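Local coordinates for protein probable ss-1,3-N-acetylglucosaminyltransferase (Staphylococcus aureus subsp. aureus N315, PDB 6H21) that is a probable glycosyltransferase with a family 2 domain of the GT-A clan, modelled with manganese and uridine-diphosphate-N-acetylglucosamine, at residues D133-Y139 with S173-K179; D122-Y126 with I215-Y221; K20-M26 with A103-L109. All blocks are in the same frame, centred on the assembly; numbering follows the deposited sequence.

Interaction 1: D133-Y139 with S173-K179; sequences DLIIGKY and SVLKMFK
The phenol of Tyr139 meets 173-179 with its oxygen. Tyr139 OH donates to Leu175 O (2.7 Å), lying well above the plane of that carbonyl, and accepts from Lys176 NZ (2.9 Å); both partners stand at the edge of the ring. The lysine chain crosses the tyrosine at about a right angle. It runs extended alongside Ile136, whose CG1, CG2 and CD1 all touch CE, then turns at its last torsion (chi4 61°), which brings Lys176 NZ to the phenol and to Ser173 O (2.8 Å). Ala171 O takes a further hydrogen bond from NZ, so three oxygens grip a buried ammonium group and fix its position.

Farther along, Leu134 and Phe178 lie side by side as a non-hydrogen-bonded antiparallel pair. With CG of Leu134 anti to the backbone N (chi1 179°), CD1 reaches one face of the phenyl ring in a CH-pi contact, 3.8 Å from the Phe178 centroid. Ile135 and Met177 form the hydrogen-bonded pair: Ile135 N to Met177 O is 2.8 Å and Met177 N to Ile135 O is 2.9 Å. A third backbone bond joins Lys179 N to Asp133 O (2.8 Å). Asp133 OD1 and Lys179 NZ stand 4.2 Å apart, beyond a salt bridge, with a water molecule bridging them; OD2 is held by the backbone N atoms of Lys211 and Asn212.

In the second shell, Leu175 N donates to Ser173 OG in an ST turn, and Leu175 centres an inverse gamma turn, shaping a loop that touches bound uridine-diphosphate-N-acetylglucosamine. Strand 177-179 lies antiparallel between 134-142 and 105-108, with helix 198-207 packed on the Leu134 and Phe178 face and helix 119-129 on the Ile135 and Met177 face.

Interaction 2: D122-Y126 with I215-Y221; sequences DLYNY and IKTDYEY
Lys216 leaves the end of strand 213-216 and climbs across helix 119-129 between Leu123 and Tyr126. Its CB touches both residues, at Leu123 CD1 and Tyr126 CD2. Lys216 CG stays on the leucine, 4.0 Å from Leu123 CD1. A bend at chi2 (73°) then lays the chain over the neighbouring ring, where Lys216 CD sits above one face of Tyr126 in a CH-pi contact, 3.8 Å from its centroid and offset toward the rim. Lys216 CE passes on to the root of the same residue, at Tyr126 CB (3.8 Å). A second bend at chi4 delivers Lys216 NZ to Asp218 OD1 in a salt bridge of 2.7 Å, the nitrogen coming from above the carboxylate plane. A weak bond from Lys216 NZ to Tyr221 OH spans 3.4 Å.

That hydroxyl makes the polar link to the helix: Tyr221 OH donates to Asp122 OD2 (2.7 Å) on its anti lone pair, the ring and carboxylate planes standing 75° apart. Leu123 CD1 lies over the centre of the Tyr221 ring, 3.7 Å from its centroid and 13° off the normal, while Tyr219 CB touches the opposite face toward its rim.

Polar groups are therefore chained, through one weak link between ammonium and phenol, from Asp218 to Asp122, whose OD1 is paired with Arg118. With Arg118 and Lys216 both near it, the carboxylate of Asp122 is probably stabilised in its charged form, and its negative charge would polarise the Tyr221 hydroxyl; the methylene carbons of Lys216 serve as apolar cover for Tyr126.

Interaction 3: K20-M26 with A103-L109; sequences KKVSVIM and AEYVFFL
Ile25 lies alongside the ring of Phe108, both side chains pointing the same way, and overlaps it with three carbons. CB, CG2 and CD1 all touch the CD1-CE1 side of the phenyl group, the closest pair being Ile25 CD1 and Phe108 CE1 at 3.9 Å. Because CG1 stands anti to the carbonyl carbon (chi1 -59°), the end of the isoleucine also gets to Val106, with Ile25 CD1 to Val106 CG1 at 3.8 Å. Leu98 of helix 91-100 covers all three residues, and Phe190 adds an edge-to-face ring against Phe108. On this same face, near the start of the strand, Ser23 OG presses on the methyl of Ala103, 3.2 Å from Ala103 CB; this buried hydroxyl is satisfied by hydrogen bonds with Glu53 and Ser101.

The backbones beneath are neighbouring parallel strands, 22-28 and 105-108, their short segments inclined by 24°. They belong to the parallel part of the Rossmann-like sheet of a GT-A glycosyltransferase, where 52-58 flanks 22-28 on its other edge. Lys20 O and Lys21 O open the pairing by accepting from Glu104 N and Tyr105 N. From there Ser23 and Ile25 turn both N-H and C=O to the other strand: Ser23 O accepts from Phe107 N (3.0 Å), and Ile25 N donates to Phe107 O (2.9 Å). At the far end Leu109 N donates to Ile25 O (3.1 Å).

On the reverse face, Val24 CG1, under Leu120 of helix 119-129, packs on Leu109 CB at 3.7 Å. Met26 runs beside the same leucine, Met26 SD 4.1 Å from Leu109 CD2, and Thr38 of helix 35-43 touches both Met26 and Leu109.

All three contacts reach one mixed sheet. Interactions 1 and 3, centres about 11 Å apart, share the join of 105-108 to 177-179, where Phe178 N lies 2.8 Å from Val106 O. Interactions 1 and 2, centres about 9 Å apart, meet where Ile136 O lies 2.8 Å from Lys216 N. Helix 119-129 ties interaction 2 to interaction 3 through Tyr124 OH and Glu104 OE2, 2.6 Å apart. Interactions 1 and 3 reach the ligand pocket: the side chains of Ser173 and Met26 lie about 4 and 5 Å from uridine-diphosphate-N-acetylglucosamine, and that of Leu175 about 7 Å from manganese, beside the probable DxD motif that follows strand 105-108.

Interaction 1: D133-Y139 with S173-K179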
loop_
_atom_site.group_PDB
_atom_site.type_symbol
_atom_site.label_atom_id
_atom_site.label_comp_id
_atom_site.label_asym_id
_atom_site.label_seq_id
_atom_site.Cartn_x
_atom_site.Cartn_y
_atom_site.Cartn_z
ATOM N N ASP C 133 29.661 -25.276 -25.228
ATOM C CA ASP C 133 29.001 -26.236 -24.343
ATOM C C ASP C 133 27.495 -26.289 -24.626
ATOM O O ASP C 133 26.872 -27.330 -24.442
ATOM C CB ASP C 133 29.264 -25.882 -22.879
ATOM C CG ASP C 133 30.739 -25.912 -22.536
ATOM O OD1 ASP C 133 31.387 -26.910 -22.887
ATOM O OD2 ASP C 133 31.221 -24.919 -21.949
ATOM N N LEU C 134 26.928 -25.179 -25.099
ATOM C CA LEU C 134 25.500 -25.047 -25.370
ATOM C C LEU C 134 25.318 -24.222 -26.648
ATOM O O LEU C 134 25.898 -23.155 -26.759
ATOM C CB LEU C 134 24.858 -24.340 -24.173
ATOM C CG LEU C 134 23.360 -24.070 -24.260
ATOM C CD1 LEU C 134 22.560 -25.360 -24.297
ATOM C CD2 LEU C 134 22.892 -23.208 -23.090
ATOM N N ILE C 135 24.530 -24.719 -27.607
ATOM C CA ILE C 135 24.176 -23.921 -28.772
ATOM C C ILE C 135 22.648 -23.806 -28.838
ATOM O O ILE C 135 21.929 -24.815 -28.734
ATOM C CB ILE C 135 24.784 -24.486 -30.071
ATOM C CG1 ILE C 135 26.265 -24.845 -29.903
ATOM C CG2 ILE C 135 24.561 -23.512 -31.225
ATOM C CD1 ILE C 135 26.516 -26.286 -29.517
ATOM N N ILE C 136 22.178 -22.556 -28.946
ATOM C CA ILE C 136 20.781 -22.241 -28.974
ATOM C C ILE C 136 20.434 -21.763 -30.373
ATOM O O ILE C 136 20.974 -20.768 -30.826
ATOM C CB ILE C 136 20.427 -21.190 -27.913
ATOM C CG1 ILE C 136 21.024 -21.580 -26.561
ATOM C CG2 ILE C 136 18.924 -20.986 -27.838
ATOM C CD1 ILE C 136 20.991 -20.486 -25.547
ATOM N N GLY C 137 19.542 -22.504 -31.031
ATOM C CA GLY C 137 18.984 -22.102 -32.321
ATOM C C GLY C 137 17.705 -21.305 -32.132
ATOM O O GLY C 137 16.869 -21.661 -31.317
ATOM N N LYS C 138 17.540 -20.248 -32.929
ATOM C CA LYS C 138 16.331 -19.447 -32.940
ATOM C C LYS C 138 15.097 -20.338 -33.105
ATOM O O LYS C 138 15.083 -21.225 -33.955
ATOM C CB LYS C 138 16.394 -18.456 -34.101
ATOM C CG LYS C 138 15.188 -17.543 -34.250
ATOM C CD LYS C 138 15.448 -16.412 -35.222
ATOM C CE LYS C 138 14.180 -15.671 -35.569
ATOM N NZ LYS C 138 14.435 -14.614 -36.571
ATOM N N TYR C 139 14.058 -20.051 -32.316
ATOM C CA TYR C 139 12.788 -20.771 -32.346
ATOM C C TYR C 139 11.873 -20.121 -33.385
ATOM O O TYR C 139 11.870 -18.895 -33.551
ATOM C CB TYR C 139 12.139 -20.786 -30.960
ATOM C CG TYR C 139 12.994 -21.473 -29.928
ATOM C CD1 TYR C 139 13.192 -22.843 -29.981
ATOM C CD2 TYR C 139 13.641 -20.765 -28.931
ATOM C CE1 TYR C 139 14.027 -23.492 -29.084
ATOM C CE2 TYR C 139 14.468 -21.400 -28.019
ATOM C CZ TYR C 139 14.670 -22.768 -28.099
ATOM O OH TYR C 139 15.476 -23.416 -27.208
ATOM N N SER C 173 14.181 -23.433 -21.847
ATOM C CA SER C 173 13.779 -24.775 -22.332
ATOM C C SER C 173 15.050 -25.583 -22.617
ATOM O O SER C 173 16.116 -25.014 -22.838
ATOM C CB SER C 173 12.899 -24.718 -23.560
ATOM O OG SER C 173 13.672 -24.580 -24.744
ATOM N N VAL C 174 14.915 -26.906 -22.657
ATOM C CA VAL C 174 16.016 -27.777 -23.010
ATOM C C VAL C 174 16.033 -28.060 -24.521
ATOM O O VAL C 174 16.774 -28.968 -24.960
ATOM C CB VAL C 174 15.958 -29.082 -22.200
ATOM C CG1 VAL C 174 16.023 -28.785 -20.711
ATOM C CG2 VAL C 174 14.732 -29.904 -22.553
ATOM N N LEU C 175 15.283 -27.276 -25.315
ATOM C CA LEU C 175 15.179 -27.525 -26.760
ATOM C C LEU C 175 16.344 -26.833 -27.495
ATOM O O LEU C 175 16.188 -25.851 -28.231
ATOM C CB LEU C 175 13.797 -27.081 -27.235
ATOM C CG LEU C 175 12.644 -27.637 -26.399
ATOM C CD1 LEU C 175 11.320 -27.076 -26.867
ATOM C CD2 LEU C 175 12.619 -29.167 -26.422
ATOM N N LYS C 176 17.525 -27.413 -27.276
ATOM C CA LYS C 176 18.826 -26.806 -27.511
ATOM C C LYS C 176 19.859 -27.924 -27.695
ATOM O O LYS C 176 19.576 -29.090 -27.408
ATOM C CB LYS C 176 19.224 -25.954 -26.300
ATOM C CG LYS C 176 18.336 -24.743 -26.024
ATOM C CD LYS C 176 18.671 -24.042 -24.734
ATOM C CE LYS C 176 17.960 -22.715 -24.565
ATOM N NZ LYS C 176 16.479 -22.846 -24.555
ATOM N N MET C 177 21.072 -27.558 -28.110
ATOM C CA MET C 177 22.156 -28.531 -28.297
ATOM C C MET C 177 23.161 -28.391 -27.140
ATOM O O MET C 177 23.778 -27.371 -26.972
ATOM C CB MET C 177 22.834 -28.324 -29.657
ATOM C CG MET C 177 23.918 -29.337 -29.958
ATOM S SD MET C 177 24.536 -29.243 -31.657
ATOM C CE MET C 177 23.081 -29.749 -32.572
ATOM N N PHE C 178 23.297 -29.462 -26.348
ATOM C CA PHE C 178 24.098 -29.525 -25.131
ATOM C C PHE C 178 25.289 -30.485 -25.308
ATOM O O PHE C 178 25.108 -31.587 -25.728
ATOM C CB PHE C 178 23.264 -30.093 -23.979
ATOM C CG PHE C 178 22.109 -29.263 -23.477
ATOM C CD1 PHE C 178 20.853 -29.355 -24.059
ATOM C CD2 PHE C 178 22.257 -28.452 -22.367
ATOM C CE1 PHE C 178 19.784 -28.630 -23.562
ATOM C CE2 PHE C 178 21.184 -27.724 -21.876
ATOM C CZ PHE C 178 19.951 -27.816 -22.473
ATOM N N LYS C 179 26.487 -30.066 -24.895
ATOM C CA LYS C 179 27.680 -30.923 -24.924
ATOM C C LYS C 179 27.534 -32.024 -23.866
ATOM O O LYS C 179 27.320 -31.759 -22.694
ATOM C CB LYS C 179 28.950 -30.098 -24.694
ATOM C CG LYS C 179 30.239 -30.908 -24.757
ATOM C CD LYS C 179 31.488 -30.059 -24.738
ATOM C CE LYS C 179 31.962 -29.716 -26.134
ATOM N NZ LYS C 179 33.178 -28.875 -26.106
HETATM O O HOH W 1 33.213 -26.406 -24.818
HETATM O O HOH W 2 17.397 -24.198 -30.137
#

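Interaction 2: D122-Y126 with I215-Y221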
loop_
_atom_site.group_PDB
_atom_site.type_symbol
_atom_site.label_atom_id
_atom_site.label_comp_id
_atom_site.label_asym_id
_atom_site.label_seq_id
_atom_site.Cartn_x
_atom_site.Cartn_y
_atom_site.Cartn_z
ATOM N N ASP C 122 24.149 -26.980 -38.819
ATOM C CA ASP C 122 24.523 -25.592 -38.538
ATOM C C ASP C 122 24.837 -25.386 -37.052
ATOM O O ASP C 122 25.817 -24.720 -36.735
ATOM C CB ASP C 122 23.421 -24.622 -38.937
ATOM C CG ASP C 122 23.358 -24.368 -40.429
ATOM O OD1 ASP C 122 24.001 -25.152 -41.202
ATOM O OD2 ASP C 122 22.670 -23.383 -40.802
ATOM N N LEU C 123 24.005 -25.937 -36.160
ATOM C CA LEU C 123 24.218 -25.765 -34.717
ATOM C C LEU C 123 25.496 -26.502 -34.292
ATOM O O LEU C 123 26.297 -25.948 -33.553
ATOM C CB LEU C 123 23.001 -26.259 -33.929
ATOM C CG LEU C 123 21.948 -25.195 -33.617
ATOM C CD1 LEU C 123 21.611 -24.359 -34.831
ATOM C CD2 LEU C 123 20.687 -25.829 -33.041
ATOM N N TYR C 124 25.668 -27.740 -34.763
ATOM C CA TYR C 124 26.862 -28.519 -34.443
ATOM C C TYR C 124 28.121 -27.804 -34.953
ATOM O O TYR C 124 29.094 -27.697 -34.222
ATOM C CB TYR C 124 26.841 -29.937 -35.027
ATOM C CG TYR C 124 28.142 -30.673 -34.794
ATOM C CD1 TYR C 124 28.383 -31.353 -33.612
ATOM C CD2 TYR C 124 29.162 -30.641 -35.735
ATOM C CE1 TYR C 124 29.592 -31.992 -33.374
ATOM C CE2 TYR C 124 30.374 -31.280 -35.516
ATOM C CZ TYR C 124 30.594 -31.955 -34.327
ATOM O OH TYR C 124 31.789 -32.591 -34.090
ATOM N N ASN C 125 28.115 -27.371 -36.219
ATOM C CA ASN C 125 29.301 -26.706 -36.826
ATOM C C ASN C 125 29.666 -25.453 -36.011
ATOM O O ASN C 125 30.839 -25.226 -35.703
ATOM C CB ASN C 125 29.093 -26.369 -38.308
ATOM C CG ASN C 125 29.150 -27.577 -39.222
ATOM O OD1 ASN C 125 29.745 -28.600 -38.889
ATOM N ND2 ASN C 125 28.529 -27.468 -40.383
ATOM N N TYR C 126 28.657 -24.649 -35.655
ATOM C CA TYR C 126 28.869 -23.390 -34.930
ATOM C C TYR C 126 29.410 -23.677 -33.518
ATOM O O TYR C 126 30.306 -22.999 -33.034
ATOM C CB TYR C 126 27.573 -22.579 -34.919
ATOM C CG TYR C 126 27.731 -21.136 -34.513
ATOM C CD1 TYR C 126 28.479 -20.255 -35.275
ATOM C CD2 TYR C 126 27.114 -20.644 -33.378
ATOM C CE1 TYR C 126 28.623 -18.924 -34.914
ATOM C CE2 TYR C 126 27.246 -19.317 -33.002
ATOM C CZ TYR C 126 28.000 -18.450 -33.774
ATOM O OH TYR C 126 28.136 -17.148 -33.388
ATOM N N ILE C 215 24.713 -18.713 -29.768
ATOM C CA ILE C 215 23.367 -18.412 -30.238
ATOM C C ILE C 215 23.418 -18.288 -31.758
ATOM O O ILE C 215 24.167 -17.450 -32.292
ATOM C CB ILE C 215 22.825 -17.114 -29.600
ATOM C CG1 ILE C 215 22.709 -17.229 -28.074
ATOM C CG2 ILE C 215 21.503 -16.701 -30.238
ATOM C CD1 ILE C 215 22.695 -15.904 -27.359
ATOM N N LYS C 216 22.583 -19.093 -32.428
ATOM C CA LYS C 216 22.564 -19.185 -33.879
ATOM C C LYS C 216 21.165 -18.778 -34.371
ATOM O O LYS C 216 20.169 -19.283 -33.874
ATOM C CB LYS C 216 23.019 -20.602 -34.254
ATOM C CG LYS C 216 23.378 -20.831 -35.709
ATOM C CD LYS C 216 24.680 -20.211 -36.146
ATOM C CE LYS C 216 25.257 -20.858 -37.389
ATOM N NZ LYS C 216 24.586 -20.371 -38.618
ATOM N N THR C 217 21.109 -17.859 -35.345
ATOM C CA THR C 217 19.883 -17.114 -35.678
ATOM C C THR C 217 19.588 -17.070 -37.190
ATOM O O THR C 217 18.647 -16.387 -37.603
ATOM C CB THR C 217 19.985 -15.674 -35.152
ATOM O OG1 THR C 217 21.047 -14.996 -35.830
ATOM C CG2 THR C 217 20.224 -15.599 -33.660
ATOM N N ASP C 218 20.366 -17.782 -38.013
ATOM C CA ASP C 218 20.290 -17.646 -39.476
ATOM C C ASP C 218 18.931 -18.135 -39.998
ATOM O O ASP C 218 18.387 -17.559 -40.935
ATOM C CB ASP C 218 21.419 -18.410 -40.170
ATOM C CG ASP C 218 22.797 -17.851 -39.867
ATOM O OD1 ASP C 218 23.243 -17.985 -38.703
ATOM O OD2 ASP C 218 23.408 -17.275 -40.795
ATOM N N TYR C 219 18.397 -19.200 -39.382
ATOM C CA TYR C 219 17.066 -19.737 -39.707
ATOM C C TYR C 219 16.269 -19.917 -38.414
ATOM O O TYR C 219 16.824 -19.827 -37.310
ATOM C CB TYR C 219 17.184 -21.075 -40.440
ATOM C CG TYR C 219 17.988 -21.007 -41.714
ATOM C CD1 TYR C 219 19.367 -21.113 -41.678
ATOM C CD2 TYR C 219 17.383 -20.801 -42.944
ATOM C CE1 TYR C 219 20.128 -21.025 -42.830
ATOM C CE2 TYR C 219 18.130 -20.704 -44.110
ATOM C CZ TYR C 219 19.508 -20.811 -44.046
ATOM O OH TYR C 219 20.285 -20.731 -45.158
ATOM N N GLU C 220 14.965 -20.167 -38.553
ATOM C CA GLU C 220 14.181 -20.664 -37.430
ATOM C C GLU C 220 14.408 -22.181 -37.357
ATOM O O GLU C 220 13.745 -22.953 -38.055
ATOM C CB GLU C 220 12.707 -20.281 -37.585
ATOM C CG GLU C 220 12.450 -18.777 -37.528
ATOM C CD GLU C 220 10.978 -18.388 -37.575
ATOM O OE1 GLU C 220 10.142 -19.237 -37.931
ATOM O OE2 GLU C 220 10.668 -17.238 -37.252
ATOM N N TYR C 221 15.375 -22.587 -36.532
ATOM C CA TYR C 221 15.931 -23.932 -36.560
ATOM C C TYR C 221 15.021 -24.938 -35.846
ATOM O O TYR C 221 15.040 -26.116 -36.182
ATOM C CB TYR C 221 17.307 -23.959 -35.894
ATOM C CG TYR C 221 18.418 -23.348 -36.707
ATOM C CD1 TYR C 221 18.860 -23.960 -37.869
ATOM C CD2 TYR C 221 19.040 -22.173 -36.307
ATOM C CE1 TYR C 221 19.901 -23.426 -38.611
ATOM C CE2 TYR C 221 20.077 -21.622 -37.043
ATOM C CZ TYR C 221 20.508 -22.251 -38.197
ATOM O OH TYR C 221 21.524 -21.727 -38.936
#

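Interaction 3: K20-M26 with A103-L109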
loop_
_atom_site.group_PDB
_atom_site.type_symbol
_atom_site.label_atom_id
_atom_site.label_comp_id
_atom_site.label_asym_id
_atom_site.label_seq_id
_atom_site.Cartn_x
_atom_site.Cartn_y
_atom_site.Cartn_z
ATOM N N LYS C 20 29.013 -40.556 -32.524
ATOM C CA LYS C 20 28.144 -39.653 -33.268
ATOM C C LYS C 20 28.427 -38.211 -32.832
ATOM O O LYS C 20 28.815 -37.971 -31.689
ATOM C CB LYS C 20 26.671 -39.973 -33.002
ATOM C CG LYS C 20 26.232 -41.394 -33.319
ATOM C CD LYS C 20 26.122 -41.680 -34.788
ATOM C CE LYS C 20 25.608 -43.075 -35.062
ATOM N NZ LYS C 20 25.984 -43.522 -36.422
ATOM N N LYS C 21 28.224 -37.269 -33.759
ATOM C CA LYS C 21 28.283 -35.846 -33.465
ATOM C C LYS C 21 27.100 -35.437 -32.575
ATOM O O LYS C 21 27.259 -34.582 -31.688
ATOM C CB LYS C 21 28.243 -35.022 -34.755
ATOM C CG LYS C 21 29.459 -35.160 -35.662
ATOM C CD LYS C 21 29.311 -34.358 -36.939
ATOM C CE LYS C 21 30.555 -34.359 -37.801
ATOM N NZ LYS C 21 30.376 -33.516 -39.004
ATOM N N VAL C 22 25.921 -36.027 -32.837
ATOM C CA VAL C 22 24.655 -35.631 -32.201
ATOM C C VAL C 22 23.738 -36.846 -32.006
ATOM O O VAL C 22 23.522 -37.620 -32.941
ATOM C CB VAL C 22 23.920 -34.556 -33.024
ATOM C CG1 VAL C 22 22.624 -34.134 -32.346
ATOM C CG2 VAL C 22 24.794 -33.345 -33.302
ATOM N N SER C 23 23.179 -36.955 -30.792
ATOM C CA SER C 23 21.990 -37.745 -30.472
ATOM C C SER C 23 20.780 -36.820 -30.260
ATOM O O SER C 23 20.760 -36.045 -29.308
ATOM C CB SER C 23 22.201 -38.578 -29.235
ATOM O OG SER C 23 23.269 -39.494 -29.408
ATOM N N VAL C 24 19.760 -36.939 -31.120
ATOM C CA VAL C 24 18.466 -36.336 -30.860
ATOM C C VAL C 24 17.687 -37.273 -29.931
ATOM O O VAL C 24 17.505 -38.451 -30.238
ATOM C CB VAL C 24 17.698 -36.037 -32.158
ATOM C CG1 VAL C 24 16.365 -35.355 -31.888
ATOM C CG2 VAL C 24 18.534 -35.207 -33.111
ATOM N N ILE C 25 17.255 -36.732 -28.785
ATOM C CA ILE C 25 16.541 -37.468 -27.760
ATOM C C ILE C 25 15.091 -36.981 -27.767
ATOM O O ILE C 25 14.822 -35.827 -27.439
ATOM C CB ILE C 25 17.219 -37.289 -26.386
ATOM C CG1 ILE C 25 18.670 -37.784 -26.418
ATOM C CG2 ILE C 25 16.405 -37.961 -25.289
ATOM C CD1 ILE C 25 19.459 -37.512 -25.158
ATOM N N MET C 26 14.172 -37.868 -28.150
ATOM C CA MET C 26 12.766 -37.523 -28.301
ATOM C C MET C 26 11.903 -38.466 -27.468
ATOM O O MET C 26 11.692 -39.614 -27.852
ATOM C CB MET C 26 12.334 -37.610 -29.767
ATOM C CG MET C 26 10.901 -37.182 -29.991
ATOM S SD MET C 26 10.428 -37.215 -31.737
ATOM C CE MET C 26 10.484 -38.970 -32.074
ATOM N N ALA C 103 27.192 -39.733 -27.746
ATOM C CA ALA C 103 27.519 -38.738 -28.755
ATOM C C ALA C 103 28.257 -37.551 -28.112
ATOM O O ALA C 103 28.377 -37.459 -26.876
ATOM C CB ALA C 103 26.258 -38.299 -29.466
ATOM N N GLU C 104 28.752 -36.657 -28.976
ATOM C CA GLU C 104 29.481 -35.459 -28.596
ATOM C C GLU C 104 28.507 -34.438 -27.995
ATOM O O GLU C 104 28.791 -33.823 -26.987
ATOM C CB GLU C 104 30.178 -34.880 -29.829
ATOM C CG GLU C 104 31.220 -33.830 -29.493
ATOM C CD GLU C 104 32.031 -33.279 -30.661
ATOM O OE1 GLU C 104 32.753 -32.281 -30.427
ATOM O OE2 GLU C 104 31.947 -33.828 -31.796
ATOM N N TYR C 105 27.362 -34.273 -28.665
ATOM C CA TYR C 105 26.288 -33.390 -28.249
ATOM C C TYR C 105 24.959 -34.159 -28.227
ATOM O O TYR C 105 24.753 -35.058 -29.025
ATOM C CB TYR C 105 26.152 -32.221 -29.225
ATOM C CG TYR C 105 27.249 -31.193 -29.175
ATOM C CD1 TYR C 105 27.201 -30.144 -28.273
ATOM C CD2 TYR C 105 28.321 -31.241 -30.053
ATOM C CE1 TYR C 105 28.197 -29.182 -28.227
ATOM C CE2 TYR C 105 29.322 -30.281 -30.030
ATOM C CZ TYR C 105 29.265 -29.250 -29.107
ATOM O OH TYR C 105 30.240 -28.293 -29.065
ATOM N N VAL C 106 24.051 -33.752 -27.333
ATOM C CA VAL C 106 22.666 -34.152 -27.400
ATOM C C VAL C 106 21.798 -32.943 -27.773
ATOM O O VAL C 106 22.158 -31.766 -27.565
ATOM C CB VAL C 106 22.172 -34.803 -26.094
ATOM C CG1 VAL C 106 22.973 -36.054 -25.740
ATOM C CG2 VAL C 106 22.141 -33.816 -24.938
ATOM N N PHE C 107 20.627 -33.258 -28.315
ATOM C CA PHE C 107 19.625 -32.275 -28.664
ATOM C C PHE C 107 18.253 -32.832 -28.275
ATOM O O PHE C 107 17.834 -33.894 -28.777
ATOM C CB PHE C 107 19.687 -31.920 -30.151
ATOM C CG PHE C 107 18.891 -30.689 -30.482
ATOM C CD1 PHE C 107 17.516 -30.671 -30.316
ATOM C CD2 PHE C 107 19.512 -29.528 -30.906
ATOM C CE1 PHE C 107 16.779 -29.526 -30.590
ATOM C CE2 PHE C 107 18.774 -28.381 -31.164
ATOM C CZ PHE C 107 17.410 -28.382 -31.017
ATOM N N PHE C 108 17.552 -32.119 -27.387
ATOM C CA PHE C 108 16.225 -32.537 -26.959
ATOM C C PHE C 108 15.181 -31.983 -27.935
ATOM O O PHE C 108 15.083 -30.780 -28.178
ATOM C CB PHE C 108 15.959 -32.134 -25.503
ATOM C CG PHE C 108 16.913 -32.760 -24.519
ATOM C CD1 PHE C 108 16.761 -34.080 -24.127
ATOM C CD2 PHE C 108 17.985 -32.044 -24.014
ATOM C CE1 PHE C 108 17.654 -34.666 -23.239
ATOM C CE2 PHE C 108 18.875 -32.630 -23.122
ATOM C CZ PHE C 108 18.702 -33.935 -22.729
ATOM N N LEU C 109 14.390 -32.904 -28.481
ATOM C CA LEU C 109 13.292 -32.614 -29.377
ATOM C C LEU C 109 12.013 -33.167 -28.752
ATOM O O LEU C 109 11.957 -34.325 -28.413
ATOM C CB LEU C 109 13.576 -33.264 -30.732
ATOM C CG LEU C 109 12.421 -33.269 -31.728
ATOM C CD1 LEU C 109 12.028 -31.851 -32.139
ATOM C CD2 LEU C 109 12.781 -34.102 -32.941
#